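Local atomic coordinates of geranyltranstransferase (IspA) (Helicobacter pylori, PDB entry 3LLW), a protein that probably acts as a magnesium-dependent prenyltransferase of the FPP/GGPP synthase family, joining allylic and isopentenyl diphosphates into longer isoprenoid chains. Residues A[33-38]-A[114-119]; A[83-88]-A[125-130]; A[188-193]-A[218-223]; A[227-232]-A[266-271]. All coordinates share one frame; numbering follows the deposited sequence.

Contact 1 of 4, residues A[33-38]-A[114-119]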
# COMPACT_ATOMS: atom_id res chain seq x y z
N HIS A 33 -17.16 -15.39 -2.32
CA HIS A 33 -17.22 -14.41 -3.41
C HIS A 33 -16.95 -15.12 -4.73
O HIS A 33 -15.90 -15.77 -4.88
CB HIS A 33 -16.21 -13.27 -3.20
CG HIS A 33 -16.51 -12.05 -4.02
ND1 HIS A 33 -16.39 -12.02 -5.40
CD2 HIS A 33 -16.89 -10.81 -3.65
CE1 HIS A 33 -16.70 -10.81 -5.84
NE2 HIS A 33 -17.00 -10.05 -4.80
N PRO A 34 -17.88 -14.99 -5.70
CA PRO A 34 -17.84 -15.68 -6.99
C PRO A 34 -16.59 -15.40 -7.83
O PRO A 34 -16.13 -16.30 -8.54
CB PRO A 34 -19.06 -15.13 -7.74
CG PRO A 34 -19.90 -14.53 -6.74
CD PRO A 34 -19.05 -14.10 -5.60
N TYR A 35 -16.06 -14.19 -7.77
CA TYR A 35 -15.01 -13.84 -8.73
C TYR A 35 -13.79 -13.05 -8.26
O TYR A 35 -12.92 -12.76 -9.07
CB TYR A 35 -15.61 -13.19 -9.98
CG TYR A 35 -16.38 -11.90 -9.79
CD1 TYR A 35 -15.78 -10.76 -9.23
CD2 TYR A 35 -17.71 -11.80 -10.23
CE1 TYR A 35 -16.48 -9.55 -9.08
CE2 TYR A 35 -18.42 -10.60 -10.10
CZ TYR A 35 -17.80 -9.48 -9.52
OH TYR A 35 -18.50 -8.31 -9.38
N LEU A 36 -13.73 -12.71 -6.98
CA LEU A 36 -12.65 -11.86 -6.47
C LEU A 36 -11.23 -12.42 -6.66
O LEU A 36 -10.29 -11.67 -6.97
CB LEU A 36 -12.91 -11.48 -5.01
CG LEU A 36 -12.16 -10.25 -4.49
CD1 LEU A 36 -12.75 -8.98 -5.11
CD2 LEU A 36 -12.24 -10.21 -2.98
N GLU A 37 -11.08 -13.73 -6.51
CA GLU A 37 -9.79 -14.41 -6.64
C GLU A 37 -9.21 -14.40 -8.06
O GLU A 37 -7.99 -14.24 -8.25
CB GLU A 37 -9.92 -15.85 -6.14
CG GLU A 37 -8.62 -16.66 -6.13
CD GLU A 37 -8.88 -18.15 -6.09
OE1 GLU A 37 -9.01 -18.75 -7.18
OE2 GLU A 37 -8.96 -18.72 -4.98
N LYS A 38 -10.08 -14.58 -9.07
CA LYS A 38 -9.62 -14.51 -10.46
C LYS A 38 -9.42 -13.06 -10.89
O LYS A 38 -8.47 -12.74 -11.60
CB LYS A 38 -10.52 -15.28 -11.45
CG LYS A 38 -12.03 -15.12 -11.25
CD LYS A 38 -12.74 -16.46 -10.96
CE LYS A 38 -12.29 -17.14 -9.65
NZ LYS A 38 -12.72 -16.41 -8.42
N LYS A 114 -15.90 -5.45 -16.96
CA LYS A 114 -16.11 -6.89 -16.83
C LYS A 114 -16.92 -7.24 -15.59
O LYS A 114 -17.78 -8.13 -15.62
CB LYS A 114 -14.79 -7.64 -16.84
CG LYS A 114 -14.96 -9.15 -16.92
CD LYS A 114 -13.63 -9.88 -17.09
CE LYS A 114 -13.84 -11.39 -17.06
NZ LYS A 114 -12.67 -12.13 -17.60
N TYR A 115 -16.66 -6.53 -14.50
CA TYR A 115 -17.34 -6.83 -13.23
C TYR A 115 -18.20 -5.65 -12.79
O TYR A 115 -19.35 -5.54 -13.21
CB TYR A 115 -16.32 -7.22 -12.16
CG TYR A 115 -15.44 -8.39 -12.54
CD1 TYR A 115 -15.95 -9.69 -12.60
CD2 TYR A 115 -14.09 -8.20 -12.83
CE1 TYR A 115 -15.14 -10.77 -12.94
CE2 TYR A 115 -13.27 -9.26 -13.17
CZ TYR A 115 -13.80 -10.55 -13.22
OH TYR A 115 -12.97 -11.60 -13.56
N ASP A 116 -17.64 -4.78 -11.96
CA ASP A 116 -18.28 -3.53 -11.55
C ASP A 116 -17.22 -2.58 -11.01
O ASP A 116 -16.08 -2.99 -10.81
CB ASP A 116 -19.38 -3.78 -10.50
CG ASP A 116 -18.92 -4.69 -9.37
OD1 ASP A 116 -19.37 -5.86 -9.32
OD2 ASP A 116 -18.09 -4.24 -8.53
N GLU A 117 -17.62 -1.33 -10.77
CA GLU A 117 -16.71 -0.25 -10.35
C GLU A 117 -16.03 -0.54 -9.02
O GLU A 117 -14.83 -0.36 -8.89
CB GLU A 117 -17.50 1.04 -10.24
CG GLU A 117 -16.75 2.29 -10.63
CD GLU A 117 -17.67 3.47 -10.88
OE1 GLU A 117 -17.16 4.61 -10.99
OE2 GLU A 117 -18.91 3.27 -10.98
N THR A 118 -16.83 -1.00 -8.06
CA THR A 118 -16.40 -1.31 -6.71
C THR A 118 -15.25 -2.32 -6.71
O THR A 118 -14.18 -2.05 -6.12
CB THR A 118 -17.60 -1.79 -5.86
OG1 THR A 118 -18.42 -0.66 -5.57
CG2 THR A 118 -17.15 -2.40 -4.56
N THR A 119 -15.47 -3.44 -7.41
CA THR A 119 -14.45 -4.48 -7.66
C THR A 119 -13.12 -3.90 -8.15
O THR A 119 -12.07 -4.23 -7.59
CB THR A 119 -14.96 -5.54 -8.67
OG1 THR A 119 -16.16 -6.15 -8.18
CG2 THR A 119 -13.90 -6.62 -8.90
O HOH W 1 -16.36 -7.29 -5.24

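Contact 2 of 4, residues A[83-88]-A[125-130]. With SO4 (sulfate ion), chain F.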
# COMPACT_ATOMS: atom_id res chain seq x y z
N ILE A 83 6.95 -4.53 -7.97
CA ILE A 83 6.98 -3.35 -8.82
C ILE A 83 5.88 -3.43 -9.90
O ILE A 83 5.21 -2.44 -10.19
CB ILE A 83 8.34 -3.18 -9.50
CG1 ILE A 83 9.47 -3.19 -8.45
CG2 ILE A 83 8.38 -1.86 -10.26
CD1 ILE A 83 10.89 -3.19 -9.03
N GLU A 84 5.69 -4.62 -10.47
CA GLU A 84 4.72 -4.80 -11.54
C GLU A 84 3.30 -4.62 -10.98
O GLU A 84 2.49 -3.95 -11.60
CB GLU A 84 4.95 -6.14 -12.26
CG GLU A 84 4.12 -6.39 -13.55
CD GLU A 84 4.34 -5.39 -14.70
OE1 GLU A 84 5.36 -4.66 -14.72
OE2 GLU A 84 3.46 -5.35 -15.60
N CYS A 85 3.03 -5.15 -9.78
CA CYS A 85 1.74 -4.96 -9.10
C CYS A 85 1.37 -3.50 -8.82
O CYS A 85 0.23 -3.08 -9.06
CB CYS A 85 1.67 -5.78 -7.81
SG CYS A 85 1.55 -7.54 -8.12
N LEU A 86 2.34 -2.74 -8.31
CA LEU A 86 2.15 -1.31 -8.09
C LEU A 86 1.84 -0.57 -9.39
O LEU A 86 0.95 0.27 -9.41
CB LEU A 86 3.38 -0.68 -7.42
CG LEU A 86 3.07 0.60 -6.64
CD1 LEU A 86 2.24 0.28 -5.41
CD2 LEU A 86 4.34 1.32 -6.24
N HIS A 87 2.55 -0.91 -10.46
CA HIS A 87 2.28 -0.32 -11.76
C HIS A 87 0.87 -0.67 -12.25
O HIS A 87 0.18 0.17 -12.79
CB HIS A 87 3.33 -0.76 -12.79
CG HIS A 87 3.00 -0.35 -14.20
ND1 HIS A 87 2.89 0.96 -14.59
CD2 HIS A 87 2.74 -1.10 -15.30
CE1 HIS A 87 2.57 1.02 -15.87
NE2 HIS A 87 2.48 -0.22 -16.33
N THR A 88 0.47 -1.93 -12.05
CA THR A 88 -0.82 -2.42 -12.52
C THR A 88 -1.98 -1.77 -11.77
O THR A 88 -3.00 -1.43 -12.38
CB THR A 88 -0.91 -3.95 -12.36
OG1 THR A 88 0.28 -4.55 -12.87
CG2 THR A 88 -2.12 -4.51 -13.11
N ASP A 125 -6.73 -1.33 -4.92
CA ASP A 125 -6.35 -1.19 -3.52
C ASP A 125 -5.56 -2.38 -2.99
O ASP A 125 -4.53 -2.20 -2.33
CB ASP A 125 -7.58 -0.98 -2.64
CG ASP A 125 -8.14 0.42 -2.74
OD1 ASP A 125 -7.52 1.27 -3.42
OD2 ASP A 125 -9.20 0.68 -2.13
N ALA A 126 -6.04 -3.58 -3.29
CA ALA A 126 -5.36 -4.82 -2.92
C ALA A 126 -4.02 -4.99 -3.60
O ALA A 126 -3.03 -5.45 -2.95
CB ALA A 126 -6.23 -6.01 -3.17
N LEU A 127 -3.96 -4.65 -4.89
CA LEU A 127 -2.67 -4.74 -5.59
C LEU A 127 -1.60 -3.76 -5.08
O LEU A 127 -0.41 -4.08 -5.07
CB LEU A 127 -2.84 -4.64 -7.09
CG LEU A 127 -3.32 -5.93 -7.78
CD1 LEU A 127 -3.72 -5.62 -9.19
CD2 LEU A 127 -2.24 -7.03 -7.74
N ASN A 128 -2.04 -2.58 -4.67
CA ASN A 128 -1.23 -1.60 -3.95
C ASN A 128 -0.65 -2.20 -2.67
O ASN A 128 0.55 -2.16 -2.49
CB ASN A 128 -2.08 -0.38 -3.62
CG ASN A 128 -1.31 0.76 -2.98
OD1 ASN A 128 -0.09 0.69 -2.72
ND2 ASN A 128 -2.04 1.82 -2.70
N THR A 129 -1.51 -2.73 -1.79
CA THR A 129 -1.08 -3.38 -0.54
C THR A 129 -0.27 -4.65 -0.79
O THR A 129 0.75 -4.93 -0.08
CB THR A 129 -2.30 -3.71 0.37
OG1 THR A 129 -3.11 -2.54 0.50
CG2 THR A 129 -1.84 -4.11 1.76
N TYR A 130 -0.68 -5.40 -1.80
CA TYR A 130 0.03 -6.66 -2.18
C TYR A 130 1.51 -6.52 -2.54
O TYR A 130 2.28 -7.43 -2.26
CB TYR A 130 -0.70 -7.42 -3.29
CG TYR A 130 -0.28 -8.87 -3.43
CD1 TYR A 130 0.25 -9.34 -4.62
CD2 TYR A 130 -0.40 -9.75 -2.36
CE1 TYR A 130 0.63 -10.68 -4.75
CE2 TYR A 130 -0.00 -11.08 -2.47
CZ TYR A 130 0.51 -11.53 -3.67
OH TYR A 130 0.90 -12.85 -3.78
S SO4 F . 4.49 -1.07 -19.81
O1 SO4 F . 3.08 -1.43 -19.55
O2 SO4 F . 4.73 0.32 -19.40
O3 SO4 F . 5.41 -1.97 -19.10
O4 SO4 F . 4.73 -1.16 -21.25

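Contact 3 of 4, residues A[188-193]-A[218-223]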
# COMPACT_ATOMS: atom_id res chain seq x y z
N LYS A 188 4.52 11.17 -12.48
CA LYS A 188 3.62 10.11 -12.97
C LYS A 188 4.43 8.88 -13.41
O LYS A 188 4.14 7.75 -13.02
CB LYS A 188 2.80 10.64 -14.16
CG LYS A 188 1.31 10.29 -14.14
CD LYS A 188 1.00 8.88 -14.57
CE LYS A 188 0.28 8.85 -15.91
NZ LYS A 188 -1.13 9.30 -15.77
N THR A 189 5.48 9.12 -14.19
CA THR A 189 6.21 8.07 -14.88
C THR A 189 7.64 7.80 -14.34
O THR A 189 7.99 6.65 -14.03
CB THR A 189 6.23 8.39 -16.39
OG1 THR A 189 4.88 8.32 -16.89
CG2 THR A 189 7.11 7.43 -17.17
N ALA A 190 8.45 8.84 -14.23
CA ALA A 190 9.90 8.65 -14.08
C ALA A 190 10.35 8.15 -12.72
O ALA A 190 11.37 7.47 -12.61
CB ALA A 190 10.66 9.92 -14.47
N LYS A 191 9.56 8.49 -11.69
CA LYS A 191 9.85 8.12 -10.29
C LYS A 191 9.91 6.62 -10.04
O LYS A 191 10.86 6.13 -9.42
CB LYS A 191 8.83 8.77 -9.35
CG LYS A 191 9.47 9.63 -8.25
CD LYS A 191 9.84 11.00 -8.80
CE LYS A 191 9.99 12.04 -7.71
NZ LYS A 191 11.42 12.33 -7.39
N LEU A 192 8.91 5.90 -10.54
CA LEU A 192 8.83 4.43 -10.46
C LEU A 192 9.87 3.70 -11.33
O LEU A 192 10.35 2.60 -10.99
CB LEU A 192 7.40 3.96 -10.80
CG LEU A 192 7.00 2.51 -10.52
CD1 LEU A 192 7.17 2.20 -9.04
CD2 LEU A 192 5.56 2.17 -11.01
N ILE A 193 10.21 4.32 -12.45
CA ILE A 193 11.27 3.83 -13.35
C ILE A 193 12.66 3.99 -12.66
O ILE A 193 13.50 3.09 -12.72
CB ILE A 193 11.18 4.60 -14.69
CG1 ILE A 193 9.99 4.07 -15.52
CG2 ILE A 193 12.48 4.55 -15.50
CD1 ILE A 193 9.79 4.83 -16.78
N PHE A 218 19.76 8.81 -13.48
CA PHE A 218 19.68 8.22 -14.81
C PHE A 218 18.24 7.83 -15.14
O PHE A 218 17.74 8.16 -16.22
CB PHE A 218 20.59 7.00 -14.93
CG PHE A 218 20.52 6.32 -16.27
CD1 PHE A 218 20.99 6.97 -17.42
CD2 PHE A 218 20.01 5.04 -16.39
CE1 PHE A 218 20.93 6.34 -18.66
CE2 PHE A 218 19.95 4.40 -17.63
CZ PHE A 218 20.42 5.06 -18.77
N GLY A 219 17.60 7.17 -14.18
CA GLY A 219 16.22 6.73 -14.29
C GLY A 219 15.23 7.84 -14.47
O GLY A 219 14.29 7.72 -15.26
N LEU A 220 15.44 8.93 -13.75
CA LEU A 220 14.63 10.14 -13.91
C LEU A 220 14.72 10.68 -15.33
O LEU A 220 13.69 11.04 -15.94
CB LEU A 220 15.06 11.21 -12.91
CG LEU A 220 14.19 11.60 -11.71
CD1 LEU A 220 13.37 10.46 -11.12
CD2 LEU A 220 15.06 12.25 -10.62
N LYS A 221 15.94 10.72 -15.86
CA LYS A 221 16.21 11.24 -17.20
C LYS A 221 15.65 10.32 -18.26
O LYS A 221 15.04 10.76 -19.23
CB LYS A 221 17.70 11.43 -17.40
CG LYS A 221 18.05 12.55 -18.35
CD LYS A 221 19.56 12.67 -18.53
CE LYS A 221 20.03 14.10 -18.35
NZ LYS A 221 19.06 15.10 -18.91
N MET A 222 15.83 9.02 -18.06
CA MET A 222 15.35 8.03 -19.00
C MET A 222 13.81 7.91 -18.98
O MET A 222 13.20 7.64 -20.02
CB MET A 222 16.00 6.70 -18.69
CG MET A 222 15.54 5.59 -19.59
SD MET A 222 14.89 4.30 -18.55
CE MET A 222 16.40 3.84 -17.70
N GLY A 223 13.21 8.10 -17.81
CA GLY A 223 11.76 8.06 -17.65
C GLY A 223 11.09 9.21 -18.36
O GLY A 223 10.00 9.05 -18.92

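Contact 4 of 4, residues A[227-232]-A[266-271]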
# COMPACT_ATOMS: atom_id res chain seq x y z
N GLN A 227 8.77 8.84 -21.56
CA GLN A 227 7.47 9.50 -21.63
C GLN A 227 7.27 10.37 -22.88
O GLN A 227 6.18 10.36 -23.49
CB GLN A 227 7.23 10.33 -20.36
CG GLN A 227 5.82 10.86 -20.20
CD GLN A 227 4.74 9.79 -20.36
OE1 GLN A 227 4.74 8.77 -19.67
NE2 GLN A 227 3.81 10.04 -21.26
N VAL A 228 8.30 11.12 -23.25
CA VAL A 228 8.30 11.92 -24.48
C VAL A 228 8.08 11.01 -25.69
O VAL A 228 7.23 11.30 -26.54
CB VAL A 228 9.60 12.75 -24.63
CG1 VAL A 228 9.62 13.52 -25.95
CG2 VAL A 228 9.75 13.73 -23.48
N LEU A 229 8.81 9.89 -25.74
CA LEU A 229 8.57 8.88 -26.78
C LEU A 229 7.16 8.32 -26.76
O LEU A 229 6.55 8.14 -27.81
CB LEU A 229 9.58 7.74 -26.69
CG LEU A 229 10.98 8.08 -27.18
CD1 LEU A 229 11.91 6.99 -26.69
CD2 LEU A 229 11.01 8.21 -28.69
N ASP A 230 6.63 8.06 -25.56
CA ASP A 230 5.26 7.57 -25.42
C ASP A 230 4.24 8.59 -25.95
O ASP A 230 3.30 8.22 -26.65
CB ASP A 230 4.96 7.22 -23.96
CG ASP A 230 3.98 6.06 -23.82
OD1 ASP A 230 4.21 4.99 -24.45
OD2 ASP A 230 2.99 6.21 -23.08
N ASP A 231 4.46 9.87 -25.64
CA ASP A 231 3.65 10.97 -26.17
C ASP A 231 3.63 11.03 -27.70
O ASP A 231 2.61 11.35 -28.31
CB ASP A 231 4.13 12.33 -25.61
CG ASP A 231 3.78 12.52 -24.13
OD1 ASP A 231 3.07 11.66 -23.55
OD2 ASP A 231 4.20 13.56 -23.55
N ILE A 232 4.77 10.71 -28.32
CA ILE A 232 4.90 10.73 -29.78
C ILE A 232 4.18 9.54 -30.44
O ILE A 232 3.61 9.68 -31.52
CB ILE A 232 6.38 10.83 -30.20
CG1 ILE A 232 6.96 12.17 -29.74
CG2 ILE A 232 6.57 10.72 -31.71
CD1 ILE A 232 8.46 12.14 -29.58
N ASN A 266 12.31 16.11 -32.12
CA ASN A 266 13.70 16.54 -31.94
C ASN A 266 14.19 16.47 -30.51
O ASN A 266 15.32 16.04 -30.26
CB ASN A 266 13.93 17.95 -32.48
CG ASN A 266 15.41 18.33 -32.48
OD1 ASN A 266 16.20 17.78 -33.25
ND2 ASN A 266 15.79 19.24 -31.59
N TYR A 267 13.34 16.89 -29.58
CA TYR A 267 13.59 16.75 -28.14
C TYR A 267 13.90 15.32 -27.73
O TYR A 267 14.89 15.06 -27.02
CB TYR A 267 12.39 17.29 -27.36
CG TYR A 267 12.55 17.36 -25.85
CD1 TYR A 267 13.79 17.61 -25.25
CD2 TYR A 267 11.43 17.22 -25.02
CE1 TYR A 267 13.91 17.69 -23.87
CE2 TYR A 267 11.55 17.29 -23.64
CZ TYR A 267 12.79 17.53 -23.07
OH TYR A 267 12.90 17.62 -21.71
N ALA A 268 13.06 14.39 -28.17
CA ALA A 268 13.30 12.97 -27.93
C ALA A 268 14.72 12.58 -28.39
O ALA A 268 15.48 11.98 -27.62
CB ALA A 268 12.25 12.11 -28.61
N GLN A 269 15.06 12.97 -29.62
CA GLN A 269 16.39 12.71 -30.19
C GLN A 269 17.55 13.30 -29.38
O GLN A 269 18.56 12.63 -29.18
CB GLN A 269 16.50 13.17 -31.65
CG GLN A 269 15.40 12.67 -32.63
CD GLN A 269 15.02 11.19 -32.47
OE1 GLN A 269 15.89 10.31 -32.40
NE2 GLN A 269 13.71 10.92 -32.44
N THR A 270 17.42 14.54 -28.90
CA THR A 270 18.51 15.11 -28.10
C THR A 270 18.59 14.49 -26.70
O THR A 270 19.69 14.31 -26.16
CB THR A 270 18.50 16.67 -28.03
OG1 THR A 270 17.40 17.14 -27.24
CG2 THR A 270 18.44 17.29 -29.43
N LEU A 271 17.44 14.14 -26.12
CA LEU A 271 17.42 13.42 -24.84
C LEU A 271 18.02 12.02 -24.95
O LEU A 271 18.85 11.63 -24.11
CB LEU A 271 16.01 13.31 -24.27
CG LEU A 271 15.52 14.38 -23.30
CD1 LEU A 271 14.10 14.06 -22.93
CD2 LEU A 271 16.40 14.48 -22.05

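Contact 1 of 4, residues A[33-38]-A[114-119]
The hydroxyl OG1 of T119 is gripped by three groups, among them the phenol of Y35 across the contact. It donates to D116 OD2 at 2.7 Å, accepts from a water, and takes a long, weak bond from Y35 OH at 3.4 Å. The same water sits 2.9 Å from H33 NE2, so it joins the loop ahead of helix 36-45 to the start of helix 117-137. D116 is the N-cap of that second helix: T119 N meets its OD2 nearly head-on at 3.0 Å, while the T119 hydroxyl comes from above the carboxylate plane, on the same face. Both bonds hold the carboxylate, leaving OD1 2.6 Å from Y35 OH, a close pair whose angle is too poor for a hydrogen bond. Over one face of the Y35 ring, near its centre, lies Y115 CD1, 3.5 Å from Y35 CD1. The two rings are tilted by 33°, an oblique pairing in which the side chains reach past one another from opposite ends. The Y35 CG sits between its backbone N and carbonyl carbon (chi1 61°), which lifts the ring off the helix start toward Y115 and carries the hydroxyl to T119. Y115 OH hydrogen-bonds E42, tying helix 36-45 to the turn just ahead of helix 117-137. H33 and Y35 also meet the ring of Y170 of the second subunit. An aspartate N-cap and tyrosine pair thus join two helix starts on the surface beside the second subunit in the all-helical polyprenyl synthase fold.

Contact 2 of 4, residues A[83-88]-A[125-130]
C85 lays its sulfur against L127, with SG 3.8 Å from L127 CD2, and meets the ring of Y130 at its edge. Here SG is 4.1 Å from Y130 CD1, a cysteine sulfur-aromatic contact. The Y130 phenol points on to a hydrogen bond with H25, and F40 packs edge-to-face on its ring. C85 CB also rests on the carbonyl oxygen L127 O, which fits the close approach of the backbones. Segments 83-88 and 125-130 run antiparallel at 154°, axes 8.0 Å apart, on helices 73-94 and 117-137, two core helices of the trans-prenyltransferase fold. Helix 73-94 ends at D94, a residue known to bind magnesium, though none is bound here; it lies about 10 Å, side chain to side chain, from T88. On the other flank of the seam, L86 and N128 run alongside each other in the same sense. L86 reaches with CD1 to N128 OD1 at 3.6 Å, its CG anti to the backbone N (chi1 -155°). The methyl gives that amide oxygen no bond; its hydrogen bond comes from T129 OG1 of the second subunit, and N128 ND2 donates to D125 O, also of the second subunit, so the buried amide spans the dimer interface. On the face of helix 73-94 turned from this seam, H87 NE2 makes a weak bond to a sulfate ion, probably from the crystallisation liquor, which R52 also holds.

Contact 3 of 4, residues A[188-193]-A[218-223]
A190 sets its methyl directly against the backbone of helix 209-236, with CB 3.5 Å from L220 O and 3.8 Å from G223 CA. The A190 and G223 CA atoms are themselves only 4.1 Å apart, an approach made possible by two small residues meeting where the helices pass antiparallel, at 144°. G219, one turn before G223, extends this smooth surface, and I193 lies along it. The two branches of I193 divide the work: CD1 reaches G223 CA, whereas CG2, anti to the backbone N, lies 3.7 Å from G219 O and 3.9 Å from M222 SD. M222 comes to that point obliquely on a chain bent at its chi2 and chi3 torsions. L220 flanks the methyl of A190 with CD1, 4.3 Å from A190 CB, and also meets the aliphatic part of K191. T189, within a wider pi-type turn spanning 188-190, touches G223 O with CG2 at 3.7 Å.

In the next shell, L55 of helix 51-63 packs on both I193 and M222, and L297 backs M222. The T189 hydroxyl bonds to Q227, one turn further along helix 209-236. G219 O accepts from G223 N within its own helix. No hydrogen bond crosses between 188-193 and 218-223, and carbon groups do most of the touching, so cohesion in this buried seam comes from close-fitting van der Waals surfaces rather than from directional bonds.

Contact 4 of 4, residues A[227-232]-A[266-271]
Segments 227-232 and 266-271 cross antiparallel at 151° with axes 9.5 Å apart, and V228 and A268 are the nearest pair by CA. They belong to helices 209-236 and 261-279 of the all-helical prenyltransferase fold, and the first carries D230 and D231, the leading aspartates of the DDIID sequence. That sequence is the family's second aspartate-rich motif, which in relatives helps bind magnesium and diphosphate. The aspartates turn from the partner helix, which is met by the other side of helix 209-236.

On that side A268 CB is the point of convergence. Three side chains close on this methyl: V228 through CG1 at 4.0 Å, L229 through CD2 at 4.1 Å and I232 through CD1 at 3.9 Å. The two branches of V228 part company, for CG1 lies anti to the backbone N (chi1 177°) and faces A268, while CG2 turns to Y267 and L271. V228 CG2 comes within 4.0 Å of Y267 CE2, the two side chains crossing at about a right angle. It also lies 4.4 Å from L271 CD1, and that same leucine methyl sits over one face of the Y267 ring, offset toward its rim. L224 of helix 209-236 packs on both Y267 and L271, and F255 packs on V228. Behind the seam, Q227 and D231 are joined within one helical turn: Q227 NE2 donates to D231 OD1 at 2.9 Å, approaching from above the carboxylate plane, while D231 OD2 accepts from F255 N.

In the fold
All four contacts lie within one helical polyprenyl synthase domain. Contacts 1 and 2 share helix 117-137, their segments alternate along the chain, and both touch the second subunit; their centres are 16 Å apart. Contacts 3 and 4 follow in series and share helix 209-236, with centres 13 Å apart, and touch through T189 and Q227. Contact 2 meets contact 3 at L192, so contacts 2, 3 and 4 touch in series; contact 1 stands about 7 Å (nearest atoms) from contact 2. Contacts 1 and 4 are farthest apart, about 38 Å between centres. T88 and T189 (contacts 2 and 3) each lie about 10 Å, between side chains, from magnesium-binding D94, which holds no metal here.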